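Local coordinates for protein Aln2 (Streptomyces sp. CM020, PDB 6P7L) that belongs to the SnoaL-like branch of the NTF2-like superfamily and probably takes part in biosynthesis of the polyketide antibiotic alnumycin, at residues R46-M51 with H101-M106. Numbering follows the deposited sequence.
Sequences RQMHRM and HWFDMM
Met-48 reaches from helix 34-52 between two aromatic side chains of strand 98-110, His-101 and Phe-103, and forms the tight part of this contact. Its sulfur meets the base of the imidazole obliquely, SD 3.6 Å from His-101 CG and also touching CB, with the line from SD to the ring centroid 30° off the normal. One bond back along the chain, Met-48 CG packs against the far end of the phenyl ring, 3.6 Å from Phe-103 CZ. A bend at chi2 (-55°) turns the thioether across both aromatic side chains at about a right angle, and the same sulfur makes a Met-aromatic contact with Phe-103, 4.7 Å from SD to the centroid of that ring. Phe-59 also touches Met-48, while Tyr-120 and Ala-122 of the adjacent strand pack on Phe-103. This is the helix-on-sheet packing of the NTF2-like cone, in which the long N-terminal helix lies against the concave side of the curved sheet; here helix and strand run nearly antiparallel, their local axes 9.5 Å apart. Met-105 of the second subunit also packs on both Met-48 and Phe-103, bringing this region into the subunit interface. One helical turn on, the packing thins. Met-51 runs out extended, CG anti to the backbone N (chi1 -163°), until a bend at chi3 lays its terminal methyl over one face of the imidazole, a CH-pi contact displaced toward the rim, with CE 3.5 Å from His-101 CE1. Both Met-51 and His-101 are partly exposed. ND1 of His-101 is hydrogen-bonded to OD1 of Asp-52, the residue after Met-51 on the same helix, which fixes the rotation of the ring beneath the methyl. NE2 is hydrogen-bonded to a glycerol, probably from the crystallisation liquor, that may mark a pocket.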
ATOM      1  N   ARG A  46      -6.283  11.123   4.722  1.00 13.42           N
ATOM      2  CA  ARG A  46      -6.367  12.307   5.577  1.00 15.85           C
ATOM      3  C   ARG A  46      -6.517  11.904   7.038  1.00 13.92           C
ATOM      4  O   ARG A  46      -5.921  12.526   7.934  1.00 15.26           O
ATOM      5  CB  ARG A  46      -7.524  13.183   5.107  1.00 15.18           C
ATOM      6  CG  ARG A  46      -7.238  13.793   3.672  1.00 16.74           C
ATOM      7  CD  ARG A  46      -8.171  14.845   3.205  1.00 35.33           C
ATOM      8  NE  ARG A  46      -7.475  15.723   2.250  1.00 55.93           N
ATOM      9  CZ  ARG A  46      -7.383  15.491   0.943  1.00 56.95           C
ATOM     10  NH1 ARG A  46      -7.955  14.418   0.412  1.00 58.34           N
ATOM     11  NH2 ARG A  46      -6.734  16.336   0.156  1.00 38.63           N
ATOM     12  N   GLN A  47      -7.285  10.853   7.309  1.00 12.83           N
ATOM     13  CA  GLN A  47      -7.473  10.445   8.699  1.00 17.35           C
ATOM     14  C   GLN A  47      -6.148  10.024   9.334  1.00 16.31           C
ATOM     15  O   GLN A  47      -5.856  10.378  10.491  1.00 13.90           O
ATOM     16  CB  GLN A  47      -8.474   9.303   8.777  1.00 17.91           C
ATOM     17  CG  GLN A  47      -8.947   8.963  10.198  1.00 12.38           C
ATOM     18  CD  GLN A  47      -9.808   7.728  10.223  1.00 14.78           C
ATOM     19  OE1 GLN A  47      -9.368   6.650   9.778  1.00 14.77           O
ATOM     20  NE2 GLN A  47     -11.045   7.866  10.705  1.00 13.99           N
ATOM     21  N   MET A  48      -5.349   9.230   8.608  1.00 13.51           N
ATOM     22  CA  MET A  48      -4.095   8.743   9.182  1.00 11.69           C
ATOM     23  C   MET A  48      -3.041   9.856   9.186  1.00 15.57           C
ATOM     24  O   MET A  48      -2.204   9.916  10.104  1.00 13.16           O
ATOM     25  CB  MET A  48      -3.557   7.520   8.434  1.00 13.45           C
ATOM     26  CG  MET A  48      -4.311   6.220   8.667  1.00 21.45           C
ATOM     27  SD  MET A  48      -4.447   5.784  10.431  1.00 26.64           S
ATOM     28  CE  MET A  48      -6.036   6.425  10.658  1.00 12.08           C
ATOM     29  N   HIS A  49      -3.066  10.760   8.195  1.00 13.56           N
ATOM     30  CA  HIS A  49      -2.138  11.890   8.265  1.00 11.29           C
ATOM     31  C   HIS A  49      -2.341  12.658   9.559  1.00 13.75           C
ATOM     32  O   HIS A  49      -1.366  13.046  10.220  1.00 16.33           O
ATOM     33  CB  HIS A  49      -2.285  12.847   7.087  1.00 12.79           C
ATOM     34  CG  HIS A  49      -1.765  12.305   5.782  1.00 15.76           C
ATOM     35  ND1 HIS A  49      -1.692  13.074   4.640  1.00 15.65           N
ATOM     36  CD2 HIS A  49      -1.310  11.081   5.441  1.00 12.58           C
ATOM     37  CE1 HIS A  49      -1.195  12.349   3.651  1.00 19.14           C
ATOM     38  NE2 HIS A  49      -0.978  11.123   4.105  1.00 15.62           N
ATOM     39  N   ARG A  50      -3.602  12.854   9.949  1.00 13.44           N
ATOM     40  CA  ARG A  50      -3.889  13.607  11.163  1.00 13.17           C
ATOM     41  C   ARG A  50      -3.406  12.838  12.380  1.00 16.18           C
ATOM     42  O   ARG A  50      -2.754  13.402  13.271  1.00 20.03           O
ATOM     43  CB  ARG A  50      -5.384  13.895  11.280  1.00 16.79           C
ATOM     44  CG  ARG A  50      -5.977  14.790  10.200  1.00 17.18           C
ATOM     45  CD  ARG A  50      -7.442  15.042  10.448  1.00 20.57           C
ATOM     46  NE  ARG A  50      -8.092  15.786   9.365  1.00 27.33           N
ATOM     47  CZ  ARG A  50      -9.343  16.240   9.405  1.00 81.14           C
ATOM     48  NH1 ARG A  50     -10.086  16.060  10.487  1.00111.36           N
ATOM     49  NH2 ARG A  50      -9.854  16.869   8.357  1.00101.33           N
ATOM     50  N   MET A  51      -3.710  11.541  12.437  1.00 15.00           N
ATOM     51  CA  MET A  51      -3.321  10.784  13.615  1.00 18.69           C
ATOM     52  C   MET A  51      -1.813  10.708  13.744  1.00 13.24           C
ATOM     53  O   MET A  51      -1.252  10.952  14.823  1.00 16.68           O
ATOM     54  CB  MET A  51      -3.879   9.385  13.592  1.00 16.65           C
ATOM     55  CG  MET A  51      -3.763   8.858  15.025  1.00 31.97           C
ATOM     56  SD  MET A  51      -4.797   7.491  15.346  1.00 36.84           S
ATOM     57  CE  MET A  51      -4.136   6.385  14.127  1.00 23.20           C
ATOM     58  N   HIS A 101       1.156   4.934   9.695  1.00 14.26           N
ATOM     59  CA  HIS A 101       0.191   3.852   9.510  1.00 15.58           C
ATOM     60  C   HIS A 101       0.176   3.505   8.031  1.00 17.62           C
ATOM     61  O   HIS A 101       0.153   4.401   7.182  1.00 17.96           O
ATOM     62  CB  HIS A 101      -1.216   4.245   9.969  1.00 16.41           C
ATOM     63  CG  HIS A 101      -1.422   4.137  11.447  1.00 16.24           C
ATOM     64  ND1 HIS A 101      -0.834   5.002  12.341  1.00 16.68           N
ATOM     65  CD2 HIS A 101      -2.102   3.237  12.192  1.00 20.02           C
ATOM     66  CE1 HIS A 101      -1.170   4.665  13.570  1.00 24.45           C
ATOM     67  NE2 HIS A 101      -1.936   3.596  13.508  1.00 18.33           N
ATOM     68  N   TRP A 102       0.200   2.204   7.736  1.00 14.14           N
ATOM     69  CA  TRP A 102       0.162   1.655   6.390  1.00 10.35           C
ATOM     70  C   TRP A 102      -1.050   0.730   6.298  1.00 12.06           C
ATOM     71  O   TRP A 102      -1.157  -0.222   7.075  1.00 12.99           O
ATOM     72  CB  TRP A 102       1.455   0.867   6.109  1.00 12.53           C
ATOM     73  CG  TRP A 102       2.676   1.657   6.221  1.00 12.59           C
ATOM     74  CD1 TRP A 102       3.335   1.974   7.385  1.00 16.61           C
ATOM     75  CD2 TRP A 102       3.408   2.272   5.166  1.00 14.95           C
ATOM     76  NE1 TRP A 102       4.450   2.730   7.109  1.00 16.85           N
ATOM     77  CE2 TRP A 102       4.502   2.945   5.758  1.00 15.06           C
ATOM     78  CE3 TRP A 102       3.248   2.336   3.779  1.00 22.10           C
ATOM     79  CZ2 TRP A 102       5.431   3.652   5.004  1.00 13.66           C
ATOM     80  CZ3 TRP A 102       4.159   3.060   3.052  1.00 18.90           C
ATOM     81  CH2 TRP A 102       5.233   3.699   3.664  1.00 16.14           C
ATOM     82  N   PHE A 103      -1.936   0.995   5.346  1.00 16.04           N
ATOM     83  CA  PHE A 103      -3.098   0.154   5.083  1.00 12.98           C
ATOM     84  C   PHE A 103      -2.903  -0.491   3.725  1.00 17.65           C
ATOM     85  O   PHE A 103      -2.313   0.130   2.821  1.00 19.29           O
ATOM     86  CB  PHE A 103      -4.402   0.939   5.012  1.00 18.50           C
ATOM     87  CG  PHE A 103      -4.818   1.620   6.270  1.00 20.24           C
ATOM     88  CD1 PHE A 103      -4.135   1.456   7.474  1.00 15.26           C
ATOM     89  CD2 PHE A 103      -5.952   2.411   6.252  1.00 18.24           C
ATOM     90  CE1 PHE A 103      -4.565   2.114   8.598  1.00 19.08           C
ATOM     91  CE2 PHE A 103      -6.386   3.053   7.366  1.00 19.94           C
ATOM     92  CZ  PHE A 103      -5.689   2.914   8.545  1.00 25.76           C
ATOM     93  N   ASP A 104      -3.445  -1.693   3.553  1.00 13.40           N
ATOM     94  CA  ASP A 104      -3.396  -2.359   2.258  1.00 20.83           C
ATOM     95  C   ASP A 104      -4.444  -3.457   2.231  1.00 14.85           C
ATOM     96  O   ASP A 104      -5.060  -3.801   3.257  1.00 14.34           O
ATOM     97  CB  ASP A 104      -1.991  -2.905   2.010  1.00 20.20           C
ATOM     98  CG  ASP A 104      -1.636  -3.039   0.542  1.00 36.11           C
ATOM     99  OD1 ASP A 104      -2.384  -2.556  -0.348  1.00 25.24           O
ATOM    100  OD2 ASP A 104      -0.568  -3.639   0.302  1.00 25.62           O
ATOM    101  N   MET A 105      -4.651  -3.994   1.018  1.00 18.70           N
ATOM    102  CA  MET A 105      -5.567  -5.113   0.763  1.00 18.15           C
ATOM    103  C   MET A 105      -6.978  -4.787   1.263  1.00 10.35           C
ATOM    104  O   MET A 105      -7.591  -5.565   2.024  1.00 14.32           O
ATOM    105  CB  MET A 105      -5.101  -6.426   1.417  1.00 31.72           C
ATOM    106  CG  MET A 105      -3.915  -7.191   0.859  1.00 76.53           C
ATOM    107  SD  MET A 105      -3.788  -7.411  -0.926  1.00 38.57           S
ATOM    108  CE  MET A 105      -2.827  -5.890  -0.936  1.00  9.56           C
ATOM    109  N   MET A 106      -7.493  -3.633   0.844  1.00 10.52           N
ATOM    110  CA  MET A 106      -8.740  -3.102   1.385  1.00 10.92           C
ATOM    111  C   MET A 106      -9.941  -3.464   0.517  1.00 13.05           C
ATOM    112  O   MET A 106      -9.986  -3.101  -0.664  1.00 12.36           O
ATOM    113  CB  MET A 106      -8.664  -1.584   1.516  1.00 13.80           C
ATOM    114  CG  MET A 106      -9.882  -1.000   2.130  1.00 15.87           C
ATOM    115  SD  MET A 106      -9.763   0.802   2.174  1.00 27.59           S
ATOM    116  CE  MET A 106      -8.364   1.003   3.302  1.00 37.31           C
TER